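Local coordinates for protein anthranilate synthase component I (Streptococcus pneumoniae serotype 4, PDB 5KCK) that belongs to the anthranilate synthase family of enzymes and folds into antiparallel beta-sheets flanked by helices, at residues A[370-373]-A[374-378]; A[202-206]-A[207-211]; A[301-304]-A[305-309]; A[425-428]-A[429-433]. All coordinates share one frame; numbering follows the deposited sequence.

Contact 1. Residues A[370-373]-A[374-378]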
loop_
_atom_site.group_PDB
_atom_site.type_symbol
_atom_site.label_atom_id
_atom_site.label_comp_id
_atom_site.label_asym_id
_atom_site.label_seq_id
_atom_site.Cartn_x
_atom_site.Cartn_y
_atom_site.Cartn_z
ATOM N N ALA A 370 -3.782 -1.886 -38.125
ATOM C CA ALA A 370 -2.643 -1.483 -38.938
ATOM C C ALA A 370 -2.883 -1.876 -40.391
ATOM O O ALA A 370 -3.162 -3.048 -40.668
ATOM C CB ALA A 370 -1.356 -2.128 -38.423
ATOM N N PRO A 371 -2.813 -0.930 -41.347
ATOM C CA PRO A 371 -2.617 0.506 -41.116
ATOM C C PRO A 371 -3.850 1.136 -40.451
ATOM O O PRO A 371 -4.975 0.741 -40.770
ATOM C CB PRO A 371 -2.404 1.073 -42.526
ATOM C CG PRO A 371 -2.196 -0.121 -43.427
ATOM C CD PRO A 371 -2.944 -1.238 -42.782
ATOM N N LYS A 372 -3.627 2.109 -39.562
ATOM C CA LYS A 372 -4.688 2.569 -38.667
ATOM C C LYS A 372 -5.874 3.161 -39.425
ATOM O O LYS A 372 -7.028 2.869 -39.097
ATOM C CB LYS A 372 -4.124 3.588 -37.676
ATOM C CG LYS A 372 -5.078 3.950 -36.545
ATOM C CD LYS A 372 -4.470 4.971 -35.587
ATOM C CE LYS A 372 -3.423 4.352 -34.689
ATOM N NZ LYS A 372 -2.992 5.322 -33.641
ATOM N N ILE A 373 -5.622 3.996 -40.437
ATOM C CA ILE A 373 -6.737 4.683 -41.088
ATOM C C ILE A 373 -7.596 3.700 -41.876
ATOM O O ILE A 373 -8.832 3.740 -41.808
ATOM C CB ILE A 373 -6.230 5.832 -41.977
ATOM C CG1 ILE A 373 -5.762 7.003 -41.114
ATOM C CG2 ILE A 373 -7.323 6.295 -42.919
ATOM C CD1 ILE A 373 -4.965 8.033 -41.899
ATOM N N ARG A 374 -6.962 2.807 -42.638
ATOM C CA ARG A 374 -7.715 1.776 -43.352
ATOM C C ARG A 374 -8.468 0.872 -42.378
ATOM O O ARG A 374 -9.627 0.513 -42.618
ATOM C CB ARG A 374 -6.767 0.958 -44.235
ATOM C CG ARG A 374 -7.398 -0.273 -44.883
ATOM C CD ARG A 374 -8.384 0.114 -45.976
ATOM N NE ARG A 374 -7.791 1.045 -46.932
ATOM C CZ ARG A 374 -7.170 0.679 -48.051
ATOM N NH1 ARG A 374 -7.058 -0.605 -48.365
ATOM N NH2 ARG A 374 -6.663 1.598 -48.859
ATOM N N ALA A 375 -7.828 0.498 -41.271
ATOM C CA ALA A 375 -8.494 -0.347 -40.288
ATOM C C ALA A 375 -9.701 0.361 -39.684
ATOM O O ALA A 375 -10.734 -0.269 -39.424
ATOM C CB ALA A 375 -7.508 -0.765 -39.198
HETATM N N MSE A 376 -9.602 1.668 -39.476
HETATM C CA MSE A 376 -10.726 2.413 -38.927
HETATM C C MSE A 376 -11.878 2.527 -39.923
HETATM O O MSE A 376 -13.045 2.464 -39.531
HETATM C CB MSE A 376 -10.283 3.797 -38.471
HETATM C CG MSE A 376 -9.431 3.775 -37.213
HETATM SE SE MSE A 376 -8.987 5.565 -36.544
HETATM C CE MSE A 376 -8.124 6.281 -38.157
ATOM N N ARG A 377 -11.568 2.683 -41.214
ATOM C CA ARG A 377 -12.640 2.673 -42.203
ATOM C C ARG A 377 -13.326 1.310 -42.248
ATOM O O ARG A 377 -14.560 1.230 -42.315
ATOM C CB ARG A 377 -12.099 3.076 -43.580
ATOM C CG ARG A 377 -11.612 4.545 -43.628
ATOM C CD ARG A 377 -11.307 5.019 -45.051
ATOM N NE ARG A 377 -12.453 4.826 -45.944
ATOM C CZ ARG A 377 -13.275 5.791 -46.353
ATOM N NH1 ARG A 377 -13.089 7.044 -45.966
ATOM N NH2 ARG A 377 -14.284 5.500 -47.160
ATOM N N ARG A 378 -12.546 0.227 -42.170
ATOM C CA ARG A 378 -13.131 -1.112 -42.201
ATOM C C ARG A 378 -13.958 -1.393 -40.951
ATOM O O ARG A 378 -15.013 -2.035 -41.033
ATOM C CB ARG A 378 -12.037 -2.157 -42.364
ATOM C CG ARG A 378 -11.255 -2.024 -43.674
ATOM C CD ARG A 378 -12.159 -2.038 -44.912
ATOM N NE ARG A 378 -11.373 -2.220 -46.128
ATOM C CZ ARG A 378 -11.822 -2.012 -47.360
ATOM N NH1 ARG A 378 -13.067 -1.604 -47.558
ATOM N NH2 ARG A 378 -11.020 -2.210 -48.398
#
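Met376, present as selenomethionine, folds its terminal methyl back onto the residues that open helix 372-382: CE lies 3.9 Å from Ile373 CG1 and at 4.2 Å just reaches Lys372 CG. With CG opposite the carbonyl carbon (chi1 -72°) the chain starts back along the helix, and a bend at chi3 brings Met376 CE within 3.6 Å of Ile373 CA. A slender, unbranched chain suits this buried place, because Met376 CG must pass 3.2 Å from Lys372 O. On another side of the turn, the small methyl of Ala375 fits against the backbone, CB being 3.3 Å from Pro371 O. Beneath these side chains the first helical bonds form: Ala375 N donates to Pro371 O at 2.9 Å, followed by Met376 N to Lys372 O and Arg377 N to Ile373 O. Pro371 occupies the N-cap position after a cis peptide bond and, having no N-H, it adds no unpaired donor to the helix start. Farther out, Lys372 NZ is hydrogen-bonded to Pro363 O and Arg377 NH1 to Glu107 O. Arg374 and Arg378, one turn apart, both form salt bridges with Asp208 OD1, so two positive charges meet at one oxygen, which probably favours the ionised carboxylate.

Contact 2. Residues A[202-206]-A[207-211]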
loop_
_atom_site.group_PDB
_atom_site.type_symbol
_atom_site.label_atom_id
_atom_site.label_comp_id
_atom_site.label_asym_id
_atom_site.label_seq_id
_atom_site.Cartn_x
_atom_site.Cartn_y
_atom_site.Cartn_z
ATOM N N ASP A 202 -10.772 -11.974 -44.531
ATOM C CA ASP A 202 -10.594 -12.072 -45.975
ATOM C C ASP A 202 -9.938 -10.822 -46.542
ATOM O O ASP A 202 -9.106 -10.916 -47.454
ATOM C CB ASP A 202 -11.936 -12.324 -46.659
ATOM C CG ASP A 202 -12.442 -13.732 -46.443
ATOM O OD1 ASP A 202 -11.652 -14.577 -45.966
ATOM O OD2 ASP A 202 -13.623 -13.996 -46.759
ATOM N N LEU A 203 -10.313 -9.642 -46.035
ATOM C CA LEU A 203 -9.665 -8.411 -46.482
ATOM C C LEU A 203 -8.172 -8.451 -46.204
ATOM O O LEU A 203 -7.361 -8.087 -47.063
ATOM C CB LEU A 203 -10.292 -7.201 -45.798
ATOM C CG LEU A 203 -11.708 -6.821 -46.217
ATOM C CD1 LEU A 203 -12.309 -5.865 -45.200
ATOM C CD2 LEU A 203 -11.680 -6.196 -47.595
ATOM N N ILE A 204 -7.793 -8.906 -45.008
ATOM C CA ILE A 204 -6.385 -9.025 -44.644
ATOM C C ILE A 204 -5.663 -9.981 -45.589
ATOM O O ILE A 204 -4.534 -9.711 -46.020
ATOM C CB ILE A 204 -6.268 -9.455 -43.168
ATOM C CG1 ILE A 204 -6.787 -8.337 -42.253
ATOM C CG2 ILE A 204 -4.839 -9.818 -42.798
ATOM C CD1 ILE A 204 -6.951 -8.741 -40.804
ATOM N N ARG A 205 -6.307 -11.101 -45.946
ATOM C CA ARG A 205 -5.695 -12.038 -46.889
ATOM C C ARG A 205 -5.503 -11.401 -48.263
ATOM O O ARG A 205 -4.503 -11.662 -48.941
ATOM C CB ARG A 205 -6.545 -13.302 -47.019
ATOM C CG ARG A 205 -7.066 -13.858 -45.710
ATOM C CD ARG A 205 -6.327 -15.097 -45.256
ATOM N NE ARG A 205 -7.189 -15.947 -44.442
ATOM C CZ ARG A 205 -6.884 -17.181 -44.055
ATOM N NH1 ARG A 205 -5.726 -17.723 -44.409
ATOM N NH2 ARG A 205 -7.740 -17.877 -43.315
ATOM N N ASN A 206 -6.452 -10.566 -48.686
ATOM C CA ASN A 206 -6.407 -9.884 -49.974
ATOM C C ASN A 206 -5.488 -8.656 -49.967
ATOM O O ASN A 206 -5.483 -7.893 -50.940
ATOM C CB ASN A 206 -7.827 -9.481 -50.393
ATOM C CG ASN A 206 -7.992 -9.372 -51.904
ATOM O OD1 ASN A 206 -7.329 -10.074 -52.670
ATOM N ND2 ASN A 206 -8.883 -8.486 -52.338
ATOM N N GLY A 207 -4.717 -8.452 -48.901
ATOM C CA GLY A 207 -3.774 -7.353 -48.833
ATOM C C GLY A 207 -4.341 -6.025 -48.377
ATOM O O GLY A 207 -3.624 -5.019 -48.426
ATOM N N ASP A 208 -5.597 -5.985 -47.923
ATOM C CA ASP A 208 -6.229 -4.709 -47.599
ATOM C C ASP A 208 -5.576 -4.041 -46.393
ATOM O O ASP A 208 -5.530 -2.807 -46.320
ATOM C CB ASP A 208 -7.728 -4.919 -47.362
ATOM C CG ASP A 208 -8.459 -3.636 -46.998
ATOM O OD1 ASP A 208 -8.664 -2.787 -47.897
ATOM O OD2 ASP A 208 -8.843 -3.484 -45.811
HETATM N N MSE A 209 -5.061 -4.834 -45.455
HETATM C CA MSE A 209 -4.505 -4.335 -44.197
HETATM C C MSE A 209 -3.892 -5.512 -43.452
HETATM O O MSE A 209 -4.008 -6.656 -43.893
HETATM C CB MSE A 209 -5.585 -3.654 -43.344
HETATM C CG MSE A 209 -6.858 -4.483 -43.199
HETATM SE SE MSE A 209 -8.292 -3.701 -42.107
HETATM C CE MSE A 209 -9.707 -4.987 -42.540
ATOM N N PHE A 210 -3.255 -5.243 -42.316
ATOM C CA PHE A 210 -2.588 -6.290 -41.552
ATOM C C PHE A 210 -3.350 -6.713 -40.300
ATOM O O PHE A 210 -3.264 -7.878 -39.899
ATOM C CB PHE A 210 -1.174 -5.835 -41.159
ATOM C CG PHE A 210 -0.404 -6.857 -40.362
ATOM C CD1 PHE A 210 0.236 -7.911 -40.996
ATOM C CD2 PHE A 210 -0.317 -6.760 -38.976
ATOM C CE1 PHE A 210 0.942 -8.854 -40.266
ATOM C CE2 PHE A 210 0.384 -7.704 -38.242
ATOM C CZ PHE A 210 1.015 -8.752 -38.890
ATOM N N GLN A 211 -4.087 -5.808 -39.669
ATOM C CA GLN A 211 -4.765 -6.134 -38.421
ATOM C C GLN A 211 -5.940 -5.188 -38.245
ATOM O O GLN A 211 -5.877 -4.020 -38.640
ATOM C CB GLN A 211 -3.813 -6.044 -37.225
ATOM C CG GLN A 211 -4.479 -6.236 -35.876
ATOM C CD GLN A 211 -3.532 -6.811 -34.849
ATOM O OE1 GLN A 211 -3.952 -7.480 -33.904
ATOM N NE2 GLN A 211 -2.240 -6.565 -35.038
#
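Ile204, in the last turn of helix 190-205, lays its branched side chain along the chain that folds back from Gly207. Its CB faces Met209 O, and the CG2 branch comes closer to the same oxygen, at 3.4 Å; Ile204 CA makes a CA-H...O contact with it. The other branch, CG1, meets Met209 CG at 4.0 Å, the two side chains crossing at about a right angle. At the tip, Ile204 CD1 lies 3.9 Å from Phe210 O and also reaches Gln211 CA. A Schellman motif turns the chain here: Asp208 N donates to Leu203 O at 2.9 Å and Gly207 N to Ile204 O at 3.1 Å, the latter donor standing well above the carbonyl plane. Gly207 is the C' residue, and at its positive phi (85°) a CB would collide with Asn206 O. Across the turn, Leu203 and Asp208 run side by side, with Leu203 CB 3.8 Å from Asp208 CB. The selenomethionine Met209 starts from a cramped chi1 of 49° and then extends, carrying CE to 3.8 Å from Leu203 CD1; its long apolar chain can span this distance. Phe210 and Gln211 then both face Ala370, a classic beta bulge entering strand 211-221.

Contact 3. Residues A[301-304]-A[305-309]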
loop_
_atom_site.group_PDB
_atom_site.type_symbol
_atom_site.label_atom_id
_atom_site.label_comp_id
_atom_site.label_asym_id
_atom_site.label_seq_id
_atom_site.Cartn_x
_atom_site.Cartn_y
_atom_site.Cartn_z
ATOM N N ALA A 301 6.546 -9.917 -32.262
ATOM C CA ALA A 301 6.273 -9.080 -33.428
ATOM C C ALA A 301 5.110 -8.133 -33.164
ATOM O O ALA A 301 5.166 -6.954 -33.532
ATOM C CB ALA A 301 5.987 -9.950 -34.653
ATOM N N GLU A 302 4.044 -8.633 -32.531
ATOM C CA GLU A 302 2.947 -7.771 -32.103
ATOM C C GLU A 302 3.465 -6.601 -31.278
ATOM O O GLU A 302 3.170 -5.435 -31.569
ATOM C CB GLU A 302 1.932 -8.577 -31.288
ATOM C CG GLU A 302 0.820 -9.232 -32.086
ATOM C CD GLU A 302 -0.375 -8.315 -32.284
ATOM O OE1 GLU A 302 -0.918 -8.286 -33.409
ATOM O OE2 GLU A 302 -0.771 -7.624 -31.317
ATOM N N HIS A 303 4.251 -6.899 -30.244
ATOM C CA HIS A 303 4.742 -5.849 -29.363
ATOM C C HIS A 303 5.652 -4.881 -30.111
ATOM O O HIS A 303 5.491 -3.660 -30.015
ATOM C CB HIS A 303 5.478 -6.463 -28.178
ATOM C CG HIS A 303 6.039 -5.442 -27.242
ATOM N ND1 HIS A 303 5.294 -4.869 -26.234
ATOM C CD2 HIS A 303 7.263 -4.867 -27.180
ATOM C CE1 HIS A 303 6.038 -3.993 -25.583
ATOM N NE2 HIS A 303 7.239 -3.975 -26.135
ATOM N N ARG A 304 6.627 -5.412 -30.850
ATOM C CA ARG A 304 7.536 -4.563 -31.607
ATOM C C ARG A 304 6.767 -3.605 -32.513
ATOM O O ARG A 304 7.132 -2.432 -32.646
ATOM C CB ARG A 304 8.481 -5.445 -32.417
ATOM C CG ARG A 304 9.717 -4.774 -32.945
ATOM C CD ARG A 304 10.612 -5.818 -33.615
ATOM N NE ARG A 304 10.699 -7.039 -32.815
ATOM C CZ ARG A 304 10.320 -8.250 -33.225
ATOM N NH1 ARG A 304 9.835 -8.430 -34.450
ATOM N NH2 ARG A 304 10.437 -9.287 -32.407
HETATM N N MSE A 305 5.686 -4.085 -33.121
HETATM C CA MSE A 305 4.850 -3.280 -34.000
HETATM C C MSE A 305 4.252 -2.102 -33.235
HETATM O O MSE A 305 4.151 -0.993 -33.760
HETATM C CB MSE A 305 3.745 -4.143 -34.606
HETATM C CG MSE A 305 3.390 -3.825 -36.046
HETATM SE SE MSE A 305 3.026 -5.447 -37.092
HETATM C CE MSE A 305 4.852 -6.102 -37.332
ATOM N N LEU A 306 3.869 -2.349 -31.981
ATOM C CA LEU A 306 3.313 -1.276 -31.164
ATOM C C LEU A 306 4.400 -0.311 -30.710
ATOM O O LEU A 306 4.157 0.894 -30.599
ATOM C CB LEU A 306 2.576 -1.852 -29.957
ATOM C CG LEU A 306 1.291 -1.115 -29.609
ATOM C CD1 LEU A 306 0.213 -1.403 -30.645
ATOM C CD2 LEU A 306 0.833 -1.497 -28.220
ATOM N N VAL A 307 5.601 -0.822 -30.430
ATOM C CA VAL A 307 6.712 0.063 -30.090
ATOM C C VAL A 307 7.015 0.989 -31.259
ATOM O O VAL A 307 7.163 2.204 -31.090
ATOM C CB VAL A 307 7.951 -0.752 -29.679
ATOM C CG1 VAL A 307 9.130 0.173 -29.397
ATOM C CG2 VAL A 307 7.637 -1.612 -28.462
ATOM N N ASP A 308 7.084 0.430 -32.466
ATOM C CA ASP A 308 7.386 1.244 -33.636
ATOM C C ASP A 308 6.275 2.240 -33.936
ATOM O O ASP A 308 6.548 3.341 -34.426
ATOM C CB ASP A 308 7.652 0.343 -34.839
ATOM C CG ASP A 308 8.982 -0.388 -34.729
ATOM O OD1 ASP A 308 9.877 0.107 -34.003
ATOM O OD2 ASP A 308 9.133 -1.451 -35.368
ATOM N N LEU A 309 5.024 1.884 -33.647
ATOM C CA LEU A 309 3.951 2.857 -33.789
ATOM C C LEU A 309 4.158 4.020 -32.829
ATOM O O LEU A 309 3.946 5.184 -33.194
ATOM C CB LEU A 309 2.593 2.189 -33.557
ATOM C CG LEU A 309 1.364 3.007 -33.978
ATOM C CD1 LEU A 309 1.277 3.108 -35.498
ATOM C CD2 LEU A 309 0.068 2.433 -33.391
#
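His303 and Val307, one turn apart on helix 297-316, cross at a slant, and the ring meets the methyl at its far end: Val307 CG2 is 3.3 Å from His303 NE2 and 3.5 Å from His303 CD2. The ring gets there because His303 CG stands opposite the backbone N (chi1 179°), which sends the imidazole forward along the helix. Val307 answers with a short, branched side chain, whose CG2 also lies 3.3 Å from His303 O. The polar end of the ring is occupied elsewhere, since His303 NE2 is hydrogen-bonded to Ser342 OG; a histidine can thus pack its ring carbons against a methyl and still give a nitrogen a polar partner.

Arg304 and Asp308 are turned quite differently. They lie alongside one another and point the same way, but their flat groups are 60° apart and the charged ends do not meet, Arg304 NE being 6.3 Å from Asp308 OD2. Any attraction between them is therefore probably weak, and Asp308 OD1 instead makes a salt bridge with Arg311. Met305, a selenomethionine, leans back along the first turn, bringing CE to 3.9 Å from Ala301 O. Under all these chains run regular helical bonds, such as Val307 N to His303 O at 2.9 Å; Leu306 N donates to Glu302 O and, weakly, to His303 O.

His303 and Val307 pack on strand 324-333, an outermost strand of the large antiparallel sheet, and its neighbour 338-347; Arg304 touches Tyr328 of strand 324-333, and Leu306 leans on the loops carrying Pro272 and Thr366.

Contact 4. Residues A[425-428]-A[429-433]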
loop_
_atom_site.group_PDB
_atom_site.type_symbol
_atom_site.label_atom_id
_atom_site.label_comp_id
_atom_site.label_asym_id
_atom_site.label_seq_id
_atom_site.Cartn_x
_atom_site.Cartn_y
_atom_site.Cartn_z
ATOM N N ALA A 425 -11.147 -7.543 -30.421
ATOM C CA ALA A 425 -10.150 -8.567 -30.687
ATOM C C ALA A 425 -9.398 -8.207 -31.956
ATOM O O ALA A 425 -9.999 -7.766 -32.938
ATOM C CB ALA A 425 -10.782 -9.951 -30.819
ATOM N N GLY A 426 -8.083 -8.377 -31.919
ATOM C CA GLY A 426 -7.270 -8.124 -33.088
ATOM C C GLY A 426 -7.395 -9.241 -34.101
ATOM O O GLY A 426 -6.909 -10.355 -33.875
ATOM N N ILE A 427 -8.053 -8.956 -35.218
ATOM C CA ILE A 427 -8.204 -9.941 -36.282
ATOM C C ILE A 427 -6.965 -9.907 -37.161
ATOM O O ILE A 427 -6.510 -8.833 -37.578
ATOM C CB ILE A 427 -9.472 -9.670 -37.102
ATOM C CG1 ILE A 427 -10.677 -9.470 -36.179
ATOM C CG2 ILE A 427 -9.699 -10.797 -38.117
ATOM C CD1 ILE A 427 -10.854 -10.568 -35.133
ATOM N N VAL A 428 -6.406 -11.086 -37.432
ATOM C CA VAL A 428 -5.254 -11.221 -38.313
ATOM C C VAL A 428 -5.565 -12.283 -39.359
ATOM O O VAL A 428 -6.692 -12.784 -39.439
ATOM C CB VAL A 428 -3.976 -11.566 -37.528
ATOM C CG1 VAL A 428 -3.453 -10.339 -36.826
ATOM C CG2 VAL A 428 -4.247 -12.686 -36.531
ATOM N N TYR A 429 -4.562 -12.641 -40.163
ATOM C CA TYR A 429 -4.828 -13.460 -41.340
ATOM C C TYR A 429 -5.242 -14.883 -40.974
ATOM O O TYR A 429 -6.001 -15.511 -41.720
ATOM C CB TYR A 429 -3.603 -13.465 -42.255
ATOM C CG TYR A 429 -2.455 -14.329 -41.786
ATOM C CD1 TYR A 429 -1.478 -13.824 -40.939
ATOM C CD2 TYR A 429 -2.338 -15.651 -42.209
ATOM C CE1 TYR A 429 -0.421 -14.610 -40.518
ATOM C CE2 TYR A 429 -1.288 -16.445 -41.792
ATOM C CZ TYR A 429 -0.331 -15.920 -40.950
ATOM O OH TYR A 429 0.716 -16.715 -40.540
ATOM N N ASP A 430 -4.769 -15.409 -39.842
ATOM C CA ASP A 430 -5.107 -16.761 -39.408
ATOM C C ASP A 430 -6.046 -16.768 -38.201
ATOM O O ASP A 430 -5.987 -17.679 -37.372
ATOM C CB ASP A 430 -3.838 -17.561 -39.108
ATOM C CG ASP A 430 -2.974 -16.922 -38.031
ATOM O OD1 ASP A 430 -3.089 -15.696 -37.809
ATOM O OD2 ASP A 430 -2.165 -17.655 -37.413
ATOM N N SER A 431 -6.925 -15.773 -38.093
ATOM C CA SER A 431 -7.873 -15.734 -36.986
ATOM C C SER A 431 -8.946 -16.805 -37.157
ATOM O O SER A 431 -9.412 -17.072 -38.267
ATOM C CB SER A 431 -8.532 -14.351 -36.879
ATOM O OG SER A 431 -7.706 -13.417 -36.199
ATOM N N ILE A 432 -9.333 -17.421 -36.045
ATOM C CA ILE A 432 -10.462 -18.345 -35.997
ATOM C C ILE A 432 -11.641 -17.594 -35.397
ATOM O O ILE A 432 -11.565 -17.110 -34.261
ATOM C CB ILE A 432 -10.132 -19.596 -35.175
ATOM C CG1 ILE A 432 -8.886 -20.281 -35.733
ATOM C CG2 ILE A 432 -11.323 -20.547 -35.148
ATOM C CD1 ILE A 432 -8.228 -21.216 -34.751
ATOM N N ALA A 433 -12.736 -17.507 -36.155
ATOM C CA ALA A 433 -13.830 -16.614 -35.788
ATOM C C ALA A 433 -14.431 -16.986 -34.438
ATOM O O ALA A 433 -14.776 -16.104 -33.641
ATOM C CB ALA A 433 -14.901 -16.631 -36.877
#
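The carboxylate of Asp430 meets both Tyr429 and Val428: its OD1 stands 3.9 Å above the plane of the Tyr429 ring, over the centre of one face, and the same atom lies 3.5 Å from Val428 CG2. Val428 and Asp430 run side by side and point the same way. Tyr429 and Asp430 each hold CG between the backbone N and the carbonyl carbon (chi1 76° and 59°), and these torsions bring Asp430 OD1 over the ring of Tyr429. The pair occupies the two central positions of a type I beta turn from Val428 to Ser431; Asp430 is the third residue, a position where aspartate is common. The turn is closed by Ser431 N donating to Val428 O at 3.3 Å, from well above the carbonyl plane.

A second bond runs the other way. Val428 N donates to Ser431 OG at 2.9 Å and almost straight, 174° at the hydrogen. A small hydroxyl side chain suits this place, for it reaches back across the turn while Ile427 CG2, 3.8 Å from Ser431 OG, packs beside it. Val428 CG2 lies at 3.6 Å from that same oxygen, so the buried hydroxyl has apolar neighbours on both residues.

The turn follows strand 418-427, in which Ile427 pairs with Cys212 of strand 211-221, and leads into helix 433-446; Tyr429 also touches Ile204 of helix 190-205. Ser431 OG is further hydrogen-bonded to Glu436 OE1 of helix 433-446. As OG already accepts from Val428 N, the serine probably gives its own hydrogen to that carboxylate, linking strand end, turn and helix through one atom.

How the contacts relate
Along the chain the order is contact 2, contact 3, contact 1, contact 4, all within the C-terminal part of the chain and on the same side of its centre. Contact 2 lies about 11 Å, centre to centre, from both contacts 1 and 4 and about 18 Å from contact 3, and touches all three. The loop of 207-211 meets 370-373 through backbone pairing, Gln211 reaches Glu302 of helix 297-316, and Ile204 packs on the end of strand 418-427. Contacts 1 and 3 meet lightly through Lys372 and Leu309, whereas contact 4 touches neither. Strand 211-221 pairs with both 369-370 and 418-427, so one sheet joins chain regions distant in sequence.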